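Local coordinates for glycosyl hydrolase, family 38 (Enterococcus faecalis, PDB 5KBP) that acts as an alpha-mannosidase of glycoside hydrolase family 38, hydrolysing alpha-linked mannosides, at the interface of chains A and B. Coordinates in Å, arbitrary orientation; residue numbers count along the deposited sequence, not the author numbering. Chains: chain A/B, Glycosyl hydrolase, family 38.

Contact 1: the interface of chains A and B. Residues chain A 622, 625-626; chain B 440, 444, 472, 486.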
loop_
_atom_site.group_PDB
_atom_site.type_symbol
_atom_site.label_atom_id
_atom_site.label_comp_id
_atom_site.label_asym_id
_atom_site.label_seq_id
_atom_site.Cartn_x
_atom_site.Cartn_y
_atom_site.Cartn_z
ATOM N N GLU A 622 21.517 -19.914 -11.942
ATOM C CA GLU A 622 21.241 -21.334 -12.138
ATOM C C GLU A 622 21.170 -22.075 -10.809
ATOM O O GLU A 622 20.341 -22.976 -10.636
ATOM C CB GLU A 622 22.306 -21.957 -13.042
ATOM C CG GLU A 622 22.158 -21.591 -14.503
ATOM C CD GLU A 622 20.893 -22.156 -15.117
ATOM O OE1 GLU A 622 20.728 -23.395 -15.114
ATOM O OE2 GLU A 622 20.061 -21.360 -15.598
ATOM N N LYS A 625 17.711 -21.174 -9.383
ATOM C CA LYS A 625 16.584 -21.789 -10.078
ATOM C C LYS A 625 16.497 -23.282 -9.786
ATOM O O LYS A 625 15.398 -23.832 -9.648
ATOM C CB LYS A 625 16.696 -21.545 -11.584
ATOM C CG LYS A 625 16.470 -20.102 -12.003
ATOM C CD LYS A 625 16.514 -19.959 -13.515
ATOM C CE LYS A 625 16.154 -18.548 -13.951
ATOM N NZ LYS A 625 16.180 -18.407 -15.434
ATOM N N ALA A 626 17.642 -23.954 -9.689
ATOM C CA ALA A 626 17.671 -25.378 -9.389
ATOM C C ALA A 626 17.466 -25.677 -7.910
ATOM O O ALA A 626 17.439 -26.855 -7.536
ATOM C CB ALA A 626 18.993 -25.989 -9.859
ATOM N N TYR B 440 16.192 -30.756 -11.710
ATOM C CA TYR B 440 16.361 -29.620 -12.610
ATOM C C TYR B 440 17.307 -29.968 -13.752
ATOM O O TYR B 440 16.967 -29.803 -14.930
ATOM C CB TYR B 440 16.876 -28.414 -11.820
ATOM C CG TYR B 440 17.030 -27.138 -12.617
ATOM C CD1 TYR B 440 15.976 -26.242 -12.737
ATOM C CD2 TYR B 440 18.236 -26.817 -13.229
ATOM C CE1 TYR B 440 16.113 -25.070 -13.455
ATOM C CE2 TYR B 440 18.381 -25.645 -13.953
ATOM C CZ TYR B 440 17.316 -24.776 -14.061
ATOM O OH TYR B 440 17.454 -23.609 -14.777
ATOM N N LYS B 444 16.935 -30.703 -17.680
ATOM C CA LYS B 444 17.764 -29.830 -18.503
ATOM C C LYS B 444 18.514 -30.623 -19.567
ATOM O O LYS B 444 18.684 -30.154 -20.698
ATOM C CB LYS B 444 18.743 -29.056 -17.619
ATOM C CG LYS B 444 19.148 -27.695 -18.154
ATOM C CD LYS B 444 18.096 -26.644 -17.833
ATOM C CE LYS B 444 18.603 -25.241 -18.133
ATOM N NZ LYS B 444 17.608 -24.196 -17.764
ATOM N N PHE B 472 11.260 -24.324 -11.477
ATOM C CA PHE B 472 10.551 -24.771 -10.289
ATOM C C PHE B 472 9.084 -24.361 -10.362
ATOM O O PHE B 472 8.728 -23.347 -10.966
ATOM C CB PHE B 472 11.217 -24.189 -9.037
ATOM C CG PHE B 472 10.330 -24.167 -7.821
ATOM C CD1 PHE B 472 10.170 -25.299 -7.040
ATOM C CD2 PHE B 472 9.668 -23.004 -7.449
ATOM C CE1 PHE B 472 9.361 -25.278 -5.919
ATOM C CE2 PHE B 472 8.855 -22.977 -6.330
ATOM C CZ PHE B 472 8.702 -24.115 -5.565
ATOM N N MET B 486 9.819 -29.853 -10.088
ATOM C CA MET B 486 10.552 -29.319 -11.228
ATOM C C MET B 486 9.854 -29.790 -12.495
ATOM O O MET B 486 9.545 -30.979 -12.631
ATOM C CB MET B 486 12.011 -29.781 -11.221
ATOM C CG MET B 486 12.853 -29.204 -10.102
ATOM S SD MET B 486 13.080 -27.421 -10.264
ATOM C CE MET B 486 14.238 -27.112 -8.935
#

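Contact 2: the interface of chains A and B. Residues chain A 431, 436-437, 440, 472, 486; chain B 625-627, 760.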
loop_
_atom_site.group_PDB
_atom_site.type_symbol
_atom_site.label_atom_id
_atom_site.label_comp_id
_atom_site.label_asym_id
_atom_site.label_seq_id
_atom_site.Cartn_x
_atom_site.Cartn_y
_atom_site.Cartn_z
ATOM N N PHE A 431 -2.909 34.706 1.872
ATOM C CA PHE A 431 -3.160 34.865 0.443
ATOM C C PHE A 431 -4.156 35.980 0.153
ATOM O O PHE A 431 -4.081 36.610 -0.908
ATOM C CB PHE A 431 -3.650 33.549 -0.162
ATOM C CG PHE A 431 -2.542 32.643 -0.620
ATOM C CD1 PHE A 431 -1.236 32.855 -0.208
ATOM C CD2 PHE A 431 -2.805 31.589 -1.480
ATOM C CE1 PHE A 431 -0.216 32.024 -0.634
ATOM C CE2 PHE A 431 -1.790 30.757 -1.910
ATOM C CZ PHE A 431 -0.494 30.975 -1.486
ATOM N N PRO A 436 -0.040 35.816 -4.727
ATOM C CA PRO A 436 0.879 34.931 -3.988
ATOM C C PRO A 436 2.339 35.095 -4.368
ATOM O O PRO A 436 3.206 35.033 -3.487
ATOM C CB PRO A 436 0.355 33.529 -4.331
ATOM C CG PRO A 436 -1.078 33.738 -4.685
ATOM C CD PRO A 436 -1.132 35.068 -5.373
ATOM N N GLU A 437 2.647 35.297 -5.651
ATOM C CA GLU A 437 4.045 35.462 -6.035
ATOM C C GLU A 437 4.603 36.794 -5.555
ATOM O O GLU A 437 5.801 36.894 -5.266
ATOM C CB GLU A 437 4.208 35.326 -7.550
ATOM C CG GLU A 437 3.387 36.301 -8.378
ATOM C CD GLU A 437 3.764 36.267 -9.847
ATOM O OE1 GLU A 437 4.964 36.094 -10.148
ATOM O OE2 GLU A 437 2.863 36.406 -10.701
ATOM N N TYR A 440 5.518 36.242 -1.987
ATOM C CA TYR A 440 6.709 35.400 -1.919
ATOM C C TYR A 440 7.977 36.233 -2.061
ATOM O O TYR A 440 8.870 36.179 -1.207
ATOM C CB TYR A 440 6.633 34.325 -3.007
ATOM C CG TYR A 440 7.816 33.386 -3.078
ATOM C CD1 TYR A 440 8.918 33.684 -3.870
ATOM C CD2 TYR A 440 7.819 32.188 -2.375
ATOM C CE1 TYR A 440 9.996 32.826 -3.946
ATOM C CE2 TYR A 440 8.895 31.321 -2.445
ATOM C CZ TYR A 440 9.980 31.646 -3.233
ATOM O OH TYR A 440 11.054 30.789 -3.310
ATOM N N PHE A 472 5.831 28.604 0.772
ATOM C CA PHE A 472 4.391 28.527 0.941
ATOM C C PHE A 472 4.046 27.649 2.139
ATOM O O PHE A 472 4.774 26.713 2.481
ATOM C CB PHE A 472 3.742 27.984 -0.335
ATOM C CG PHE A 472 2.405 27.334 -0.117
ATOM C CD1 PHE A 472 1.255 28.101 -0.013
ATOM C CD2 PHE A 472 2.294 25.955 -0.035
ATOM C CE1 PHE A 472 0.024 27.504 0.183
ATOM C CE2 PHE A 472 1.066 25.353 0.161
ATOM C CZ PHE A 472 -0.070 26.129 0.268
ATOM N N MET A 486 2.041 32.856 2.456
ATOM C CA MET A 486 3.486 32.847 2.278
ATOM C C MET A 486 4.127 33.265 3.594
ATOM O O MET A 486 3.704 34.250 4.208
ATOM C CB MET A 486 3.912 33.795 1.156
ATOM C CG MET A 486 3.484 33.359 -0.231
ATOM S SD MET A 486 4.256 31.809 -0.732
ATOM C CE MET A 486 3.899 31.816 -2.485
ATOM N N LYS B 625 7.552 27.521 -6.562
ATOM C CA LYS B 625 7.520 27.849 -5.139
ATOM C C LYS B 625 6.725 29.118 -4.868
ATOM O O LYS B 625 6.071 29.228 -3.824
ATOM C CB LYS B 625 8.944 27.994 -4.599
ATOM C CG LYS B 625 9.748 26.704 -4.590
ATOM C CD LYS B 625 11.084 26.889 -3.884
ATOM C CE LYS B 625 11.843 25.577 -3.775
ATOM N NZ LYS B 625 13.116 25.736 -3.018
ATOM N N ALA B 626 6.768 30.084 -5.786
ATOM C CA ALA B 626 6.051 31.341 -5.614
ATOM C C ALA B 626 4.586 31.255 -6.022
ATOM O O ALA B 626 3.886 32.272 -5.962
ATOM C CB ALA B 626 6.741 32.453 -6.409
ATOM N N VAL B 627 4.110 30.075 -6.424
ATOM C CA VAL B 627 2.730 29.860 -6.852
ATOM C C VAL B 627 2.388 30.846 -7.965
ATOM O O VAL B 627 1.319 31.466 -7.968
ATOM C CB VAL B 627 1.751 29.968 -5.666
ATOM C CG1 VAL B 627 0.401 29.355 -6.018
ATOM C CG2 VAL B 627 2.328 29.270 -4.449
ATOM N N TRP B 760 -4.480 25.200 -5.515
ATOM C CA TRP B 760 -4.522 26.340 -4.606
ATOM C C TRP B 760 -3.191 26.656 -3.935
ATOM O O TRP B 760 -3.096 27.687 -3.262
ATOM C CB TRP B 760 -5.592 26.111 -3.533
ATOM C CG TRP B 760 -5.375 24.885 -2.689
ATOM C CD1 TRP B 760 -5.711 23.601 -3.005
ATOM C CD2 TRP B 760 -4.787 24.834 -1.383
ATOM N NE1 TRP B 760 -5.364 22.754 -1.981
ATOM C CE2 TRP B 760 -4.795 23.486 -0.972
ATOM C CE3 TRP B 760 -4.252 25.798 -0.521
ATOM C CZ2 TRP B 760 -4.290 23.077 0.260
ATOM C CZ3 TRP B 760 -3.750 25.389 0.702
ATOM C CH2 TRP B 760 -3.771 24.042 1.079
HETATM O O HOH W 1 6.943 27.828 -1.741
#

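Contact 3: the interface of chains A and B. Residues chain A 199, 233-234, 236-237; chain B 480-482.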
loop_
_atom_site.group_PDB
_atom_site.type_symbol
_atom_site.label_atom_id
_atom_site.label_comp_id
_atom_site.label_asym_id
_atom_site.label_seq_id
_atom_site.Cartn_x
_atom_site.Cartn_y
_atom_site.Cartn_z
ATOM N N GLU A 199 -2.829 -34.510 8.235
ATOM C CA GLU A 199 -3.441 -35.447 7.292
ATOM C C GLU A 199 -3.436 -36.874 7.853
ATOM O O GLU A 199 -2.689 -37.753 7.419
ATOM C CB GLU A 199 -2.740 -35.384 5.928
ATOM C CG GLU A 199 -2.668 -33.984 5.344
ATOM C CD GLU A 199 -2.316 -33.980 3.870
ATOM O OE1 GLU A 199 -2.794 -34.875 3.141
ATOM O OE2 GLU A 199 -1.559 -33.086 3.439
ATOM N N VAL A 233 -0.634 -27.751 9.391
ATOM C CA VAL A 233 0.675 -27.299 8.927
ATOM C C VAL A 233 0.494 -25.951 8.227
ATOM O O VAL A 233 -0.601 -25.378 8.246
ATOM C CB VAL A 233 1.334 -28.356 8.013
ATOM C CG1 VAL A 233 0.669 -28.393 6.649
ATOM C CG2 VAL A 233 2.850 -28.152 7.904
ATOM N N ASP A 234 1.563 -25.434 7.620
ATOM C CA ASP A 234 1.532 -24.120 6.987
ATOM C C ASP A 234 0.506 -24.077 5.862
ATOM O O ASP A 234 0.621 -24.812 4.876
ATOM C CB ASP A 234 2.921 -23.773 6.452
ATOM C CG ASP A 234 3.978 -23.751 7.541
ATOM O OD1 ASP A 234 4.500 -24.832 7.887
ATOM O OD2 ASP A 234 4.288 -22.653 8.048
ATOM N N GLN A 236 -2.487 -25.106 5.682
ATOM C CA GLN A 236 -3.144 -26.388 5.467
ATOM C C GLN A 236 -4.656 -26.223 5.534
ATOM O O GLN A 236 -5.167 -25.670 6.516
ATOM C CB GLN A 236 -2.700 -27.406 6.508
ATOM C CG GLN A 236 -3.308 -28.790 6.336
ATOM C CD GLN A 236 -2.721 -29.556 5.164
ATOM O OE1 GLN A 236 -1.767 -29.109 4.527
ATOM N NE2 GLN A 236 -3.289 -30.722 4.878
ATOM N N PRO A 237 -5.394 -26.671 4.522
ATOM C CA PRO A 237 -6.854 -26.722 4.651
ATOM C C PRO A 237 -7.249 -27.666 5.775
ATOM O O PRO A 237 -6.566 -28.654 6.054
ATOM C CB PRO A 237 -7.316 -27.248 3.288
ATOM C CG PRO A 237 -6.175 -26.973 2.358
ATOM C CD PRO A 237 -4.937 -27.098 3.190
ATOM N N ALA B 480 -4.957 -30.573 0.378
ATOM C CA ALA B 480 -3.689 -31.140 0.813
ATOM C C ALA B 480 -2.638 -30.043 0.892
ATOM O O ALA B 480 -2.875 -28.891 0.521
ATOM C CB ALA B 480 -3.230 -32.265 -0.123
ATOM N N PHE B 481 -1.461 -30.427 1.384
ATOM C CA PHE B 481 -0.331 -29.523 1.531
ATOM C C PHE B 481 0.191 -29.094 0.157
ATOM O O PHE B 481 -0.173 -29.652 -0.882
ATOM C CB PHE B 481 0.770 -30.202 2.348
ATOM C CG PHE B 481 1.892 -29.287 2.758
ATOM C CD1 PHE B 481 1.629 -28.092 3.404
ATOM C CD2 PHE B 481 3.211 -29.636 2.515
ATOM C CE1 PHE B 481 2.659 -27.253 3.789
ATOM C CE2 PHE B 481 4.247 -28.801 2.898
ATOM C CZ PHE B 481 3.970 -27.609 3.535
ATOM N N ARG B 482 1.050 -28.074 0.163
ATOM C CA ARG B 482 1.689 -27.633 -1.069
ATOM C C ARG B 482 2.536 -28.757 -1.654
ATOM O O ARG B 482 3.137 -29.550 -0.923
ATOM C CB ARG B 482 2.553 -26.397 -0.809
ATOM C CG ARG B 482 3.702 -26.635 0.159
ATOM C CD ARG B 482 4.696 -25.489 0.124
ATOM N NE ARG B 482 4.717 -24.727 1.369
ATOM C CZ ARG B 482 5.613 -24.905 2.334
ATOM N NH1 ARG B 482 6.563 -25.819 2.192
ATOM N NH2 ARG B 482 5.564 -24.169 3.435
#

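Contact 1: the interface of chains A and B
A two-fold interface between copies of one protein sets A:Glu622 and A:Lys625 of helix 619-625, and A:Ala626 just after it, against B:Tyr440 of helix 436-445, joining the chains of the deposited assembly, which may or may not be the biological dimer. The tyrosine is the core of the patch. Its CG lies anti to the backbone N (chi1 -177°), which sends the ring out from its helix towards chain A. The methyl CB of A:Ala626 lies over one face of the B:Tyr440 ring, 3.9 Å from the centroid, in a CH-pi contact, and A:Lys625 passes the phenol end with CB 4.0 Å from CE1 of B:Tyr440. SD of B:Met486 stands in plane at the ring edge. CE of B:Met486 points at the backbone of chain A, 3.5 Å from the carbonyl O of A:Ala626. At the ring tip, A:Glu622 meets the tyrosine at about a right angle, its carboxylate plane turned 51° from the ring. The phenol OH of B:Tyr440 donates a weak hydrogen bond to OE1 of A:Glu622 at 3.3 Å. NZ of B:Lys444, one helical turn on, gives a firmer 3.0 Å bond to OH of B:Tyr440. NZ of B:Lys444 is 4.2 Å from OE1 of A:Glu622 and may steady the carboxylate electrostatically without touching it. The site holds a helix end of one subunit to a helix flank of the other, more by packing than polar bonds.

Contact 2: the interface of chains A and B
B:Val627 pushes its CG2 against the methyl CE of A:Met486, 3.6 Å away, in the tightly packed half of this two-fold interface. The valine follows helix 619-625 in a left-handed backbone conformation (phi 55°, psi 44°), and its CG1 lies anti to the backbone N (chi1 -163°), leaving CG2 beside that N to reach the methionine. CB of B:Val627 also approaches A:Pro436 CB, at 4.1 Å. Just before it, the carbonyl O of B:Ala626 comes up to the start of helix 436-445, 3.2 Å from A:Glu437 CA. Within chain A, CG of A:Pro436 sits over the centre of the A:Phe431 ring, backing the surface that receives chain B. The other half is looser. B:Trp760 comes in from a separate loop, its side chain crossing that of A:Phe472 at about a right angle. CZ of A:Phe472 points edge-on at the indole, above its plane and just off the rim, 3.8 Å from CZ3 of B:Trp760; the ring planes are steeply inclined and do not stack. The backbone O of B:Trp760 is 3.6 Å from A:Phe431 CE2. At the B:Lys625 end, away from B:Trp760, a water bridges the backbone N of A:Phe472 at 2.9 Å and the carbonyl O of B:Lys625 at 2.7 Å.

Contact 3: the interface of chains A and B
The loop 233-237 of the family 38 N-terminal catalytic domain, together with A:Glu199, receives B:Phe481 from the loop between strands 463-475 and 483-497 of the other subunit. By family resemblance the Val-Asp segment of this loop probably borders the active site, so the partner's phenylalanine may shape its rim. With CG anti to the backbone N (chi1 -170°), the ring of B:Phe481 extends between A:Val233 and B:Arg482. CG1 of A:Val233 stands above one face, out over the rim at CD1 of B:Phe481, 3.4 Å away, the two side chains crossing at about a right angle. The opposite face carries CG of B:Arg482, 3.5 Å above the plane of the B:Phe481 ring. Beyond it the arginine bends at chi3 (113°) and turns its guanidinium so that CZ of B:Phe481 lies over the centre of that group. The carbonyl O of A:Asp234 meets the ring at its edge, in plane, 3.4 Å from CE1 of B:Phe481. Polar contacts gather at the backbone end. OE2 of A:Glu199 accepts a weak hydrogen bond from the backbone N of B:Phe481 at 3.4 Å (148° at H). OE2 of A:Glu199 also accepts a weak bond, 3.3 Å long, from the amide NE2 of A:Gln236, a second support for its position. OE1 of A:Gln236 is turned to the phenylalanine backbone, 3.3 Å from CA of B:Phe481. A:Pro237 CD lies 3.8 Å from the carbonyl O of B:Ala480.

Contacts 1 and 2 are largely two-fold equivalents with the chains exchanged: helix 619-625 with the loop after it meets helix 436-445 and strands 463-475 and 483-497, and their C-alpha centres lie about 60 Å apart. Contact 3 sits about 24 Å from contact 1 and about 61 Å from contact 2, again between C-alpha centres. The hairpin strands behind B:Phe472 and B:Met486 in contact 1 are joined by the loop that carries B:Phe481 in contact 3, so one element serves both. If the dimer is the biological form, the paired contacts would hold the subunits at widely separated points, with contact 3 also touching the N-terminal domain.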